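LysR family transcriptional regulator (Vibrio vulnificus, PDB 5FHK) is AphB, probably a sequence-specific DNA-binding activator of virulence genes, here as its regulatory domain without the DNA-binding part. Local coordinates at residues 44-49 / 61-66; 18-23 / 157-162; 84-89 / 100-105; 142-147 / 164-169. All blocks are in the same frame, centred on the assembly; numbering follows the deposited sequence.

Interaction 1: 44-49 / 61-66; sequences SNADQL and GPQRDS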
loop_
_atom_site.group_PDB
_atom_site.type_symbol
_atom_site.label_atom_id
_atom_site.label_comp_id
_atom_site.label_asym_id
_atom_site.label_seq_id
_atom_site.Cartn_x
_atom_site.Cartn_y
_atom_site.Cartn_z
ATOM N N SER A 44 -4.680 -10.572 1.607
ATOM C CA SER A 44 -6.049 -10.136 1.909
ATOM C C SER A 44 -6.907 -11.201 2.598
ATOM O O SER A 44 -7.573 -10.909 3.596
ATOM C CB SER A 44 -6.757 -9.681 0.629
ATOM O OG SER A 44 -6.228 -8.449 0.172
ATOM N N ASN A 45 -6.937 -12.427 2.068
ATOM C CA ASN A 45 -7.733 -13.513 2.647
ATOM C C ASN A 45 -6.787 -14.635 3.077
ATOM O O ASN A 45 -6.324 -15.429 2.255
ATOM C CB ASN A 45 -8.805 -14.015 1.667
ATOM C CG ASN A 45 -8.257 -14.286 0.277
ATOM O OD1 ASN A 45 -7.388 -13.567 -0.215
ATOM N ND2 ASN A 45 -8.757 -15.336 -0.360
ATOM N N ALA A 46 -6.505 -14.695 4.374
ATOM C CA ALA A 46 -5.583 -15.677 4.923
ATOM C C ALA A 46 -6.235 -17.031 5.163
ATOM O O ALA A 46 -5.521 -18.004 5.443
ATOM C CB ALA A 46 -4.987 -15.154 6.229
ATOM N N ASP A 47 -7.565 -17.111 5.086
ATOM C CA ASP A 47 -8.215 -18.413 5.138
ATOM C C ASP A 47 -7.965 -19.214 3.874
ATOM O O ASP A 47 -8.169 -20.430 3.881
ATOM C CB ASP A 47 -9.723 -18.254 5.362
ATOM C CG ASP A 47 -10.052 -17.658 6.721
ATOM O OD1 ASP A 47 -11.095 -16.982 6.837
ATOM O OD2 ASP A 47 -9.263 -17.859 7.671
ATOM N N GLN A 48 -7.534 -18.567 2.795
ATOM C CA GLN A 48 -7.206 -19.254 1.555
ATOM C C GLN A 48 -5.728 -19.630 1.443
ATOM O O GLN A 48 -5.320 -20.226 0.435
ATOM C CB GLN A 48 -7.617 -18.395 0.361
ATOM C CG GLN A 48 -9.038 -18.671 -0.085
ATOM C CD GLN A 48 -9.285 -20.162 -0.229
ATOM O OE1 GLN A 48 -10.038 -20.752 0.545
ATOM N NE2 GLN A 48 -8.634 -20.781 -1.214
ATOM N N LEU A 49 -4.919 -19.334 2.453
ATOM C CA LEU A 49 -3.533 -19.766 2.383
ATOM C C LEU A 49 -3.388 -21.228 2.784
ATOM O O LEU A 49 -4.137 -21.753 3.612
ATOM C CB LEU A 49 -2.634 -18.910 3.273
ATOM C CG LEU A 49 -2.606 -17.418 2.996
ATOM C CD1 LEU A 49 -2.083 -16.676 4.263
ATOM C CD2 LEU A 49 -1.754 -17.130 1.766
ATOM N N GLY A 61 -7.842 -11.855 12.637
ATOM C CA GLY A 61 -8.881 -12.810 12.949
ATOM C C GLY A 61 -8.327 -14.194 13.219
ATOM O O GLY A 61 -7.255 -14.576 12.728
ATOM N N PRO A 62 -9.069 -14.982 13.991
ATOM C CA PRO A 62 -8.579 -16.298 14.408
ATOM C C PRO A 62 -8.689 -17.349 13.309
ATOM O O PRO A 62 -9.410 -17.196 12.317
ATOM C CB PRO A 62 -9.488 -16.661 15.594
ATOM C CG PRO A 62 -10.328 -15.413 15.875
ATOM C CD PRO A 62 -10.379 -14.663 14.583
ATOM N N GLN A 63 -7.941 -18.433 13.510
ATOM C CA GLN A 63 -8.010 -19.629 12.688
ATOM C C GLN A 63 -8.108 -20.833 13.615
ATOM O O GLN A 63 -7.685 -20.779 14.773
ATOM C CB GLN A 63 -6.788 -19.761 11.760
ATOM C CG GLN A 63 -6.988 -19.152 10.367
ATOM C CD GLN A 63 -6.061 -19.760 9.311
ATOM O OE1 GLN A 63 -5.817 -20.978 9.301
ATOM N NE2 GLN A 63 -5.524 -18.910 8.431
ATOM N N ARG A 64 -8.677 -21.924 13.098
ATOM C CA ARG A 64 -8.942 -23.121 13.891
ATOM C C ARG A 64 -8.050 -24.294 13.504
ATOM O O ARG A 64 -8.346 -25.436 13.871
ATOM C CB ARG A 64 -10.408 -23.529 13.763
ATOM C CG ARG A 64 -10.734 -24.157 12.427
ATOM C CD ARG A 64 -12.218 -24.114 12.135
ATOM N NE ARG A 64 -12.838 -22.797 12.321
ATOM C CZ ARG A 64 -13.844 -22.316 11.582
ATOM N NH1 ARG A 64 -14.358 -23.031 10.581
ATOM N NH2 ARG A 64 -14.335 -21.105 11.841
ATOM N N ASP A 65 -6.972 -24.042 12.770
ATOM C CA ASP A 65 -6.110 -25.118 12.302
ATOM C C ASP A 65 -5.415 -25.785 13.487
ATOM O O ASP A 65 -4.707 -25.126 14.254
ATOM C CB ASP A 65 -5.089 -24.572 11.303
ATOM C CG ASP A 65 -4.827 -25.531 10.150
ATOM O OD1 ASP A 65 -4.342 -26.659 10.396
ATOM O OD2 ASP A 65 -5.097 -25.156 8.990
ATOM N N SER A 66 -5.630 -27.096 13.638
ATOM C CA SER A 66 -5.020 -27.845 14.732
ATOM C C SER A 66 -3.535 -28.095 14.513
ATOM O O SER A 66 -2.832 -28.456 15.464
ATOM C CB SER A 66 -5.737 -29.181 14.919
ATOM O OG SER A 66 -5.650 -29.968 13.744
#
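The backbones of 44-49 and 61-66, both irregular loop, come nearest at Asp47 and Gln63, whose CA atoms are 7.7 Å apart, so the gap is bridged by side chains. Gln63 does most of the bridging. Its CB is directed at the other loop, and with chi2 at -156° the chain runs on extended beyond CG, which carries the amide across to the turn at Ala46 and Asp47. There NE2 lies 3.1 Å from the carbonyl oxygen Ala46 O, a close polar approach, while the methyl group of Ala46 is 4.4 Å from the same nitrogen. Ala46 O also receives a weak bond from Leu49 N within its own turn.

The carboxylate of Asp47 passes alongside the Gln63 chain, the two side chains running in opposite directions. Its OD2 rests 3.8 Å from Gln63 CG, touching the aliphatic part of the chain, and the carboxylate and amide planes are turned 68° against each other. The stronger partner of this oxygen is Arg59, which forms a salt bridge with it from strand 56-60.

This is a surface contact between loops that follow strands 38-43 and 56-60, at one end of the regulatory domain's mixed sheet. Around them, Ala46 and Leu49 pack on strand 56-60, whereas Pro62 and Gln63 lie against Tyr181 and Leu183 of strand 178-185.

Interaction 2: 18-23 / 157-162; sequences TKRMMM and IKEYIA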
loop_
_atom_site.group_PDB
_atom_site.type_symbol
_atom_site.label_atom_id
_atom_site.label_comp_id
_atom_site.label_asym_id
_atom_site.label_seq_id
_atom_site.Cartn_x
_atom_site.Cartn_y
_atom_site.Cartn_z
ATOM N N THR A 18 0.440 -3.947 7.303
ATOM C CA THR A 18 1.813 -4.441 7.355
ATOM C C THR A 18 2.796 -3.329 7.659
ATOM O O THR A 18 3.669 -3.478 8.521
ATOM C CB THR A 18 2.175 -5.111 6.039
ATOM O OG1 THR A 18 1.523 -6.382 5.972
ATOM C CG2 THR A 18 3.686 -5.290 5.921
ATOM N N LYS A 19 2.666 -2.202 6.966
ATOM C CA LYS A 19 3.621 -1.118 7.132
ATOM C C LYS A 19 3.662 -0.641 8.584
ATOM O O LYS A 19 4.735 -0.555 9.184
ATOM C CB LYS A 19 3.277 0.020 6.167
ATOM C CG LYS A 19 4.104 1.246 6.393
ATOM C CD LYS A 19 5.417 1.180 5.670
ATOM C CE LYS A 19 6.171 2.479 5.897
ATOM N NZ LYS A 19 6.394 2.708 7.362
ATOM N N ARG A 20 2.492 -0.428 9.190
ATOM C CA ARG A 20 2.377 0.156 10.530
ATOM C C ARG A 20 2.698 -0.856 11.624
ATOM O O ARG A 20 3.455 -0.562 12.553
ATOM C CB ARG A 20 0.960 0.695 10.740
ATOM C CG ARG A 20 0.651 2.030 10.109
ATOM C CD ARG A 20 1.258 3.157 10.937
ATOM N NE ARG A 20 1.281 4.396 10.169
ATOM C CZ ARG A 20 0.481 5.431 10.397
ATOM N NH1 ARG A 20 -0.399 5.382 11.389
ATOM N NH2 ARG A 20 0.558 6.514 9.627
ATOM N N MET A 21 2.118 -2.050 11.544
ATOM C CA MET A 21 2.187 -3.010 12.637
ATOM C C MET A 21 3.293 -4.044 12.488
ATOM O O MET A 21 3.711 -4.623 13.501
ATOM C CB MET A 21 0.849 -3.746 12.774
ATOM C CG MET A 21 -0.330 -2.827 12.931
ATOM S SD MET A 21 -1.825 -3.729 13.402
ATOM C CE MET A 21 -1.274 -4.487 14.936
ATOM N N MET A 22 3.777 -4.314 11.280
ATOM C CA MET A 22 4.803 -5.349 11.121
ATOM C C MET A 22 6.205 -4.804 10.924
ATOM O O MET A 22 7.148 -5.321 11.531
ATOM C CB MET A 22 4.482 -6.259 9.939
ATOM C CG MET A 22 3.207 -7.003 10.081
ATOM S SD MET A 22 3.273 -8.170 11.435
ATOM C CE MET A 22 2.276 -7.338 12.679
ATOM N N MET A 23 6.363 -3.783 10.084
ATOM C CA MET A 23 7.696 -3.377 9.643
ATOM C C MET A 23 8.643 -2.957 10.766
ATOM O O MET A 23 9.856 -3.174 10.609
ATOM C CB MET A 23 7.590 -2.236 8.606
ATOM C CG MET A 23 7.357 -2.690 7.154
ATOM S SD MET A 23 8.090 -4.288 6.663
ATOM C CE MET A 23 9.825 -3.859 6.459
ATOM N N ILE A 157 -4.451 5.772 11.805
ATOM C CA ILE A 157 -4.784 7.189 11.810
ATOM C C ILE A 157 -4.624 7.821 13.188
ATOM O O ILE A 157 -5.142 8.919 13.430
ATOM C CB ILE A 157 -6.216 7.403 11.292
ATOM C CG1 ILE A 157 -7.174 6.431 11.967
ATOM C CG2 ILE A 157 -6.261 7.272 9.773
ATOM C CD1 ILE A 157 -8.622 6.686 11.656
ATOM N N LYS A 158 -3.892 7.154 14.091
ATOM C CA LYS A 158 -3.811 7.665 15.457
ATOM C C LYS A 158 -3.032 8.976 15.521
ATOM O O LYS A 158 -3.409 9.878 16.277
ATOM C CB LYS A 158 -3.215 6.623 16.402
ATOM C CG LYS A 158 -1.738 6.342 16.270
ATOM C CD LYS A 158 -1.332 5.325 17.359
ATOM C CE LYS A 158 -2.390 4.199 17.448
ATOM N NZ LYS A 158 -1.841 2.878 17.881
ATOM N N GLU A 159 -1.967 9.118 14.724
ATOM C CA GLU A 159 -1.277 10.407 14.660
ATOM C C GLU A 159 -2.186 11.493 14.083
ATOM O O GLU A 159 -2.170 12.635 14.557
ATOM C CB GLU A 159 0.036 10.284 13.872
ATOM C CG GLU A 159 -0.047 10.413 12.358
ATOM C CD GLU A 159 0.002 9.055 11.631
ATOM O OE1 GLU A 159 -0.558 8.055 12.148
ATOM O OE2 GLU A 159 0.589 8.994 10.525
ATOM N N TYR A 160 -3.037 11.144 13.105
ATOM C CA TYR A 160 -4.005 12.111 12.577
ATOM C C TYR A 160 -5.000 12.552 13.642
ATOM O O TYR A 160 -5.421 13.718 13.670
ATOM C CB TYR A 160 -4.768 11.525 11.390
ATOM C CG TYR A 160 -3.934 11.272 10.172
ATOM C CD1 TYR A 160 -3.203 10.086 10.029
ATOM C CD2 TYR A 160 -3.887 12.212 9.141
ATOM C CE1 TYR A 160 -2.421 9.866 8.897
ATOM C CE2 TYR A 160 -3.125 12.000 8.019
ATOM C CZ TYR A 160 -2.395 10.829 7.896
ATOM O OH TYR A 160 -1.633 10.654 6.772
ATOM N N ILE A 161 -5.417 11.626 14.505
ATOM C CA ILE A 161 -6.377 11.974 15.545
ATOM C C ILE A 161 -5.732 12.862 16.600
ATOM O O ILE A 161 -6.315 13.866 17.028
ATOM C CB ILE A 161 -6.955 10.714 16.197
ATOM C CG1 ILE A 161 -7.678 9.864 15.151
ATOM C CG2 ILE A 161 -7.869 11.138 17.351
ATOM C CD1 ILE A 161 -8.967 10.457 14.743
ATOM N N ALA A 162 -4.559 12.462 17.079
ATOM C CA ALA A 162 -3.843 13.262 18.065
ATOM C C ALA A 162 -3.611 14.676 17.551
ATOM O O ALA A 162 -3.902 15.647 18.251
ATOM C CB ALA A 162 -2.515 12.603 18.418
#
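A two-pronged salt bridge between Arg20 and Glu159 joins helix 18-32, which follows the first strand, to the start of helix 158-163, and so links the two lobes of this periplasmic-binding-protein-like regulatory domain. Arg20 NH2 approaches Glu159 OE2 at 2.6 Å, and Arg20 NH1 approaches Glu159 OE1 at 2.8 Å. The pairing is not flat: the guanidinium and carboxylate planes are 38° apart, and the N-H bonds point well off the line to the oxygens, with angles of only 130° at NH1 and 123° at NH2. As hydrogen bonds both are therefore weak, although the charges lie close together.

Both side chains bend at chi2 to meet, Glu159 presenting its carboxylate to the guanidinium end of Arg20. Arg20 NH1 has a further acceptor in Val155 O, just ahead of the second helix, and passes 4.1 Å from Ile157 N.

Little else touches between the segments, whose nearest CA atoms, those of Arg20 and Ile157, are 10.1 Å apart. The CB of Ile157 points away from 18-23, and its side chain packs on Val81 and Leu166. On the other helix, Thr18, Lys19 and Met23 pack against Val138 and Ser141 of the second subunit.

The contact is thus electrostatic; with a backbone carbonyl as a third acceptor for the guanidinium, the arginine is tied to both the helix and the loop before it.

Interaction 3: 84-89 / 100-105; sequences PEYVNA and HDHFLL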
loop_
_atom_site.group_PDB
_atom_site.type_symbol
_atom_site.label_atom_id
_atom_site.label_comp_id
_atom_site.label_asym_id
_atom_site.label_seq_id
_atom_site.Cartn_x
_atom_site.Cartn_y
_atom_site.Cartn_z
ATOM N N PRO A 84 -11.517 17.956 9.642
ATOM C CA PRO A 84 -12.245 19.132 10.162
ATOM C C PRO A 84 -12.934 19.931 9.074
ATOM O O PRO A 84 -14.016 20.483 9.307
ATOM C CB PRO A 84 -11.141 19.946 10.852
ATOM C CG PRO A 84 -10.149 18.893 11.286
ATOM C CD PRO A 84 -10.165 17.846 10.209
ATOM N N GLU A 85 -12.353 20.000 7.878
ATOM C CA GLU A 85 -13.009 20.740 6.807
ATOM C C GLU A 85 -14.342 20.095 6.432
ATOM O O GLU A 85 -15.329 20.795 6.193
ATOM C CB GLU A 85 -12.079 20.837 5.594
ATOM C CG GLU A 85 -12.637 21.656 4.429
ATOM C CD GLU A 85 -11.828 21.486 3.136
ATOM O OE1 GLU A 85 -11.191 20.410 2.951
ATOM O OE2 GLU A 85 -11.827 22.439 2.313
ATOM N N TYR A 86 -14.400 18.763 6.383
ATOM C CA TYR A 86 -15.679 18.115 6.094
ATOM C C TYR A 86 -16.685 18.337 7.221
ATOM O O TYR A 86 -17.888 18.511 6.974
ATOM C CB TYR A 86 -15.480 16.618 5.864
ATOM C CG TYR A 86 -16.778 15.937 5.490
ATOM C CD1 TYR A 86 -17.210 15.920 4.165
ATOM C CD2 TYR A 86 -17.586 15.357 6.454
ATOM C CE1 TYR A 86 -18.389 15.324 3.810
ATOM C CE2 TYR A 86 -18.787 14.777 6.111
ATOM C CZ TYR A 86 -19.183 14.753 4.785
ATOM O OH TYR A 86 -20.372 14.139 4.426
ATOM N N VAL A 87 -16.210 18.306 8.462
ATOM C CA VAL A 87 -17.080 18.470 9.621
ATOM C C VAL A 87 -17.667 19.877 9.672
ATOM O O VAL A 87 -18.853 20.062 9.973
ATOM C CB VAL A 87 -16.284 18.121 10.890
ATOM C CG1 VAL A 87 -17.005 18.573 12.145
ATOM C CG2 VAL A 87 -16.023 16.634 10.932
ATOM N N ASN A 88 -16.859 20.890 9.375
ATOM C CA ASN A 88 -17.324 22.269 9.424
ATOM C C ASN A 88 -18.093 22.674 8.181
ATOM O O ASN A 88 -18.436 23.848 8.044
ATOM C CB ASN A 88 -16.148 23.232 9.624
ATOM C CG ASN A 88 -15.355 22.945 10.893
ATOM O OD1 ASN A 88 -14.327 23.581 11.143
ATOM N ND2 ASN A 88 -15.825 21.989 11.699
ATOM N N ALA A 89 -18.356 21.741 7.272
ATOM C CA ALA A 89 -19.135 22.009 6.078
ATOM C C ALA A 89 -20.471 21.283 6.062
ATOM O O ALA A 89 -21.258 21.488 5.132
ATOM C CB ALA A 89 -18.331 21.622 4.826
ATOM N N HIS A 100 -26.380 7.443 5.896
ATOM C CA HIS A 100 -26.954 7.398 4.553
ATOM C C HIS A 100 -26.932 8.757 3.864
ATOM O O HIS A 100 -26.795 8.825 2.639
ATOM C CB HIS A 100 -28.376 6.862 4.625
ATOM C CG HIS A 100 -28.446 5.450 5.105
ATOM N ND1 HIS A 100 -28.736 5.118 6.411
ATOM C CD2 HIS A 100 -28.233 4.281 4.458
ATOM C CE1 HIS A 100 -28.708 3.804 6.547
ATOM N NE2 HIS A 100 -28.409 3.273 5.375
ATOM N N ASP A 101 -27.025 9.841 4.626
ATOM C CA ASP A 101 -27.115 11.181 4.069
ATOM C C ASP A 101 -25.767 11.889 4.000
ATOM O O ASP A 101 -25.732 13.120 3.869
ATOM C CB ASP A 101 -28.105 12.000 4.884
ATOM C CG ASP A 101 -29.454 11.311 4.999
ATOM O OD1 ASP A 101 -29.952 10.822 3.959
ATOM O OD2 ASP A 101 -30.004 11.239 6.122
ATOM N N HIS A 102 -24.663 11.136 4.065
ATOM C CA HIS A 102 -23.318 11.684 4.072
ATOM C C HIS A 102 -22.494 11.021 2.974
ATOM O O HIS A 102 -22.784 9.898 2.546
ATOM C CB HIS A 102 -22.635 11.468 5.428
ATOM C CG HIS A 102 -22.942 12.529 6.435
ATOM N ND1 HIS A 102 -22.150 13.644 6.602
ATOM C CD2 HIS A 102 -23.955 12.650 7.325
ATOM C CE1 HIS A 102 -22.669 14.413 7.543
ATOM N NE2 HIS A 102 -23.760 13.830 8.002
ATOM N N PHE A 103 -21.455 11.736 2.530
ATOM C CA PHE A 103 -20.477 11.181 1.602
ATOM C C PHE A 103 -19.610 10.166 2.338
ATOM O O PHE A 103 -18.950 10.513 3.323
ATOM C CB PHE A 103 -19.585 12.280 1.015
ATOM C CG PHE A 103 -20.311 13.319 0.180
ATOM C CD1 PHE A 103 -20.659 13.060 -1.139
ATOM C CD2 PHE A 103 -20.617 14.566 0.713
ATOM C CE1 PHE A 103 -21.329 14.038 -1.913
ATOM C CE2 PHE A 103 -21.265 15.532 -0.044
ATOM C CZ PHE A 103 -21.614 15.266 -1.357
ATOM N N LEU A 104 -19.578 8.933 1.848
ATOM C CA LEU A 104 -18.832 7.859 2.491
ATOM C C LEU A 104 -17.653 7.446 1.626
ATOM O O LEU A 104 -17.715 7.509 0.397
ATOM C CB LEU A 104 -19.726 6.649 2.773
ATOM C CG LEU A 104 -20.942 6.980 3.638
ATOM C CD1 LEU A 104 -21.722 5.721 3.987
ATOM C CD2 LEU A 104 -20.503 7.734 4.880
ATOM N N LEU A 105 -16.560 7.065 2.287
ATOM C CA LEU A 105 -15.359 6.584 1.622
ATOM C C LEU A 105 -15.030 5.217 2.191
ATOM O O LEU A 105 -14.873 5.068 3.409
ATOM C CB LEU A 105 -14.191 7.550 1.812
ATOM C CG LEU A 105 -14.579 9.024 1.721
ATOM C CD1 LEU A 105 -13.485 9.971 2.296
ATOM C CD2 LEU A 105 -14.914 9.377 0.281
#
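The phenol oxygen of Tyr86 is gripped by two neighbouring residues, His102 and Phe103. Tyr86 OH lies 2.9 Å from His102 ND1, a hydrogen bond in which either atom could be the donor. The second bond has a definite direction: Phe103 N donates to Tyr86 OH over 3.2 Å, with an N-H...O angle of 147°. One hydroxyl thereby meets both a side chain and the backbone of the loop leading into strand 104-107.

Tyr86 can reach so far because its ring stands out from the short helix 84-87, CG being trans to the backbone nitrogen (chi1 -177°) and the CB aimed at the other segment. The CA atoms of Tyr86 and Phe103 are still 9.6 Å apart, a space crossed by the length of the tyrosine.

In this regulatory domain, whose family shares the periplasmic-binding-protein type of fold, the contact ties the helix that follows strand 68-82 to the entry of a strand running parallel to 149-153. Ile149 of that strand packs against both Tyr86 and His102, and its backbone bonds to that of Phe103.

The Tyr86 and His102 rings meet by their rims, with centroids 5.8 Å apart and planes at 54°, neither covering the other's face, and ND1 sits at the edge of the tyrosine near its plane. Phe103 CD2 makes an apolar contact at the tyrosine edge, 3.9 Å from Tyr86 CE1. The phenylalanine ring also makes a cation-pi contact with Arg130, and the tyrosine ring meets that of His90.

Interaction 4: 142-147 / 164-169; sequences ACSEGL and GSLVRI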
loop_
_atom_site.group_PDB
_atom_site.type_symbol
_atom_site.label_atom_id
_atom_site.label_comp_id
_atom_site.label_asym_id
_atom_site.label_seq_id
_atom_site.Cartn_x
_atom_site.Cartn_y
_atom_site.Cartn_z
ATOM N N ALA A 142 -8.254 10.511 0.682
ATOM C CA ALA A 142 -9.436 11.253 0.255
ATOM C C ALA A 142 -10.178 11.849 1.445
ATOM O O ALA A 142 -10.743 12.951 1.341
ATOM C CB ALA A 142 -10.365 10.346 -0.561
ATOM N N CYS A 143 -10.191 11.122 2.569
ATOM C CA CYS A 143 -10.745 11.623 3.818
ATOM C C CYS A 143 -10.018 12.888 4.271
ATOM O O CYS A 143 -10.654 13.892 4.621
ATOM C CB CYS A 143 -10.630 10.533 4.882
ATOM S SG CYS A 143 -11.473 10.834 6.442
ATOM N N SER A 144 -8.677 12.850 4.275
ATOM C CA SER A 144 -7.889 14.024 4.649
ATOM C C SER A 144 -8.213 15.226 3.770
ATOM O O SER A 144 -8.185 16.373 4.240
ATOM C CB SER A 144 -6.400 13.701 4.553
ATOM O OG SER A 144 -5.954 13.015 5.702
ATOM N N GLU A 145 -8.554 14.989 2.512
ATOM C CA GLU A 145 -8.933 16.069 1.623
ATOM C C GLU A 145 -10.384 16.500 1.805
ATOM O O GLU A 145 -10.871 17.336 1.042
ATOM C CB GLU A 145 -8.652 15.668 0.172
ATOM C CG GLU A 145 -7.206 15.970 -0.258
ATOM C CD GLU A 145 -7.105 17.078 -1.314
ATOM O OE1 GLU A 145 -6.082 17.124 -2.036
ATOM O OE2 GLU A 145 -8.045 17.898 -1.426
ATOM N N GLY A 146 -11.082 15.971 2.805
ATOM C CA GLY A 146 -12.388 16.493 3.140
ATOM C C GLY A 146 -13.509 16.053 2.237
ATOM O O GLY A 146 -14.519 16.758 2.133
ATOM N N LEU A 147 -13.384 14.886 1.610
ATOM C CA LEU A 147 -14.400 14.345 0.728
ATOM C C LEU A 147 -15.410 13.455 1.441
ATOM O O LEU A 147 -16.362 13.002 0.802
ATOM C CB LEU A 147 -13.740 13.569 -0.415
ATOM C CG LEU A 147 -12.863 14.366 -1.396
ATOM C CD1 LEU A 147 -12.063 13.418 -2.299
ATOM C CD2 LEU A 147 -13.698 15.346 -2.253
ATOM N N GLY A 164 -5.255 16.269 15.318
ATOM C CA GLY A 164 -6.468 16.964 14.943
ATOM C C GLY A 164 -6.716 17.087 13.449
ATOM O O GLY A 164 -7.697 17.731 13.060
ATOM N N SER A 165 -5.853 16.512 12.598
ATOM C CA SER A 165 -6.063 16.583 11.151
ATOM C C SER A 165 -7.219 15.700 10.695
ATOM O O SER A 165 -7.775 15.930 9.618
ATOM C CB SER A 165 -4.793 16.189 10.384
ATOM O OG SER A 165 -4.186 15.013 10.913
ATOM N N LEU A 166 -7.551 14.666 11.452
ATOM C CA LEU A 166 -8.800 13.943 11.288
ATOM C C LEU A 166 -9.524 13.981 12.625
ATOM O O LEU A 166 -8.895 14.068 13.677
ATOM C CB LEU A 166 -8.573 12.491 10.825
ATOM C CG LEU A 166 -8.025 12.276 9.409
ATOM C CD1 LEU A 166 -7.542 10.852 9.212
ATOM C CD2 LEU A 166 -9.081 12.636 8.313
ATOM N N VAL A 167 -10.849 13.917 12.573
ATOM C CA VAL A 167 -11.713 13.964 13.746
ATOM C C VAL A 167 -12.514 12.666 13.821
ATOM O O VAL A 167 -12.996 12.167 12.797
ATOM C CB VAL A 167 -12.665 15.177 13.669
ATOM C CG1 VAL A 167 -13.758 15.081 14.702
ATOM C CG2 VAL A 167 -11.893 16.490 13.819
ATOM N N ARG A 168 -12.716 12.157 15.032
ATOM C CA ARG A 168 -13.619 11.026 15.234
ATOM C C ARG A 168 -15.063 11.488 15.110
ATOM O O ARG A 168 -15.462 12.477 15.718
ATOM C CB ARG A 168 -13.384 10.408 16.612
ATOM C CG ARG A 168 -14.382 9.327 17.014
ATOM C CD ARG A 168 -13.710 7.994 17.021
ATOM N NE ARG A 168 -14.610 6.868 17.272
ATOM C CZ ARG A 168 -14.532 6.064 18.333
ATOM N NH1 ARG A 168 -13.611 6.264 19.262
ATOM N NH2 ARG A 168 -15.384 5.056 18.471
ATOM N N ILE A 169 -15.856 10.785 14.320
ATOM C CA ILE A 169 -17.264 11.122 14.268
ATOM C C ILE A 169 -18.048 9.920 14.772
ATOM O O ILE A 169 -17.616 8.775 14.623
ATOM C CB ILE A 169 -17.698 11.560 12.852
ATOM C CG1 ILE A 169 -17.593 10.412 11.879
ATOM C CG2 ILE A 169 -16.814 12.686 12.357
ATOM C CD1 ILE A 169 -18.825 10.260 11.062
#
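Leu166 touches the end of helix 136-144 through a single methyl group, CD2, which lies 3.5 Å from Cys143 SG. The same methyl also reaches the next residue, standing 4.1 Å from Ser144 N and equally far from Ser144 OG. It thus lies against the last turn of the helix, meeting the thiol of one residue and the backbone and hydroxyl of the following one.

The sulfur is delivered by a chi1 of -171°, which swings it opposite the backbone nitrogen of Cys143, on a CB already directed at Leu166. The leucine, for its part, leaves its backbone obliquely and approaches only with its outer branch. Tyr160 of helix 158-163 packs on both Leu166 and Ser144, and its backbone bonds to that of Leu166.

Further out, a Schellman motif ends the helix at Gly146, which has positive phi: Gly146 N bonds to Cys143 O at 2.8 Å, and Leu147 N to Ala142 O at 3.3 Å. Beyond this turn, Asn27 of the second subunit packs on Ala142, Glu145 and Leu147. Across the two segments no hydrogen bond forms; a leucine methyl against a thiol makes a buried contact that rests on shape and apolar burial.

Interaction 1 is a surface contact on the far side of the chain's centre from interactions 3 and 4, holding loops through polar and aliphatic parts of surface side chains. Interaction 4 is buried and without a hydrogen bond across it, mainly a methyl on a thiol, while interactions 2 and 3 are partly buried, the former relying on charge and the latter on a shared hydroxyl. Interactions 2 and 4 touch where helix 158-163 runs on toward strand 167-168, and both border the second subunit. Interactions 3 and 4, with centres about 9 Å apart, reach the same sheet and abut through Pro84 with 164-165 and Tyr86 with Gly146. Along the sequence, interactions 1 and 3 are nested within the loop closed by interaction 2.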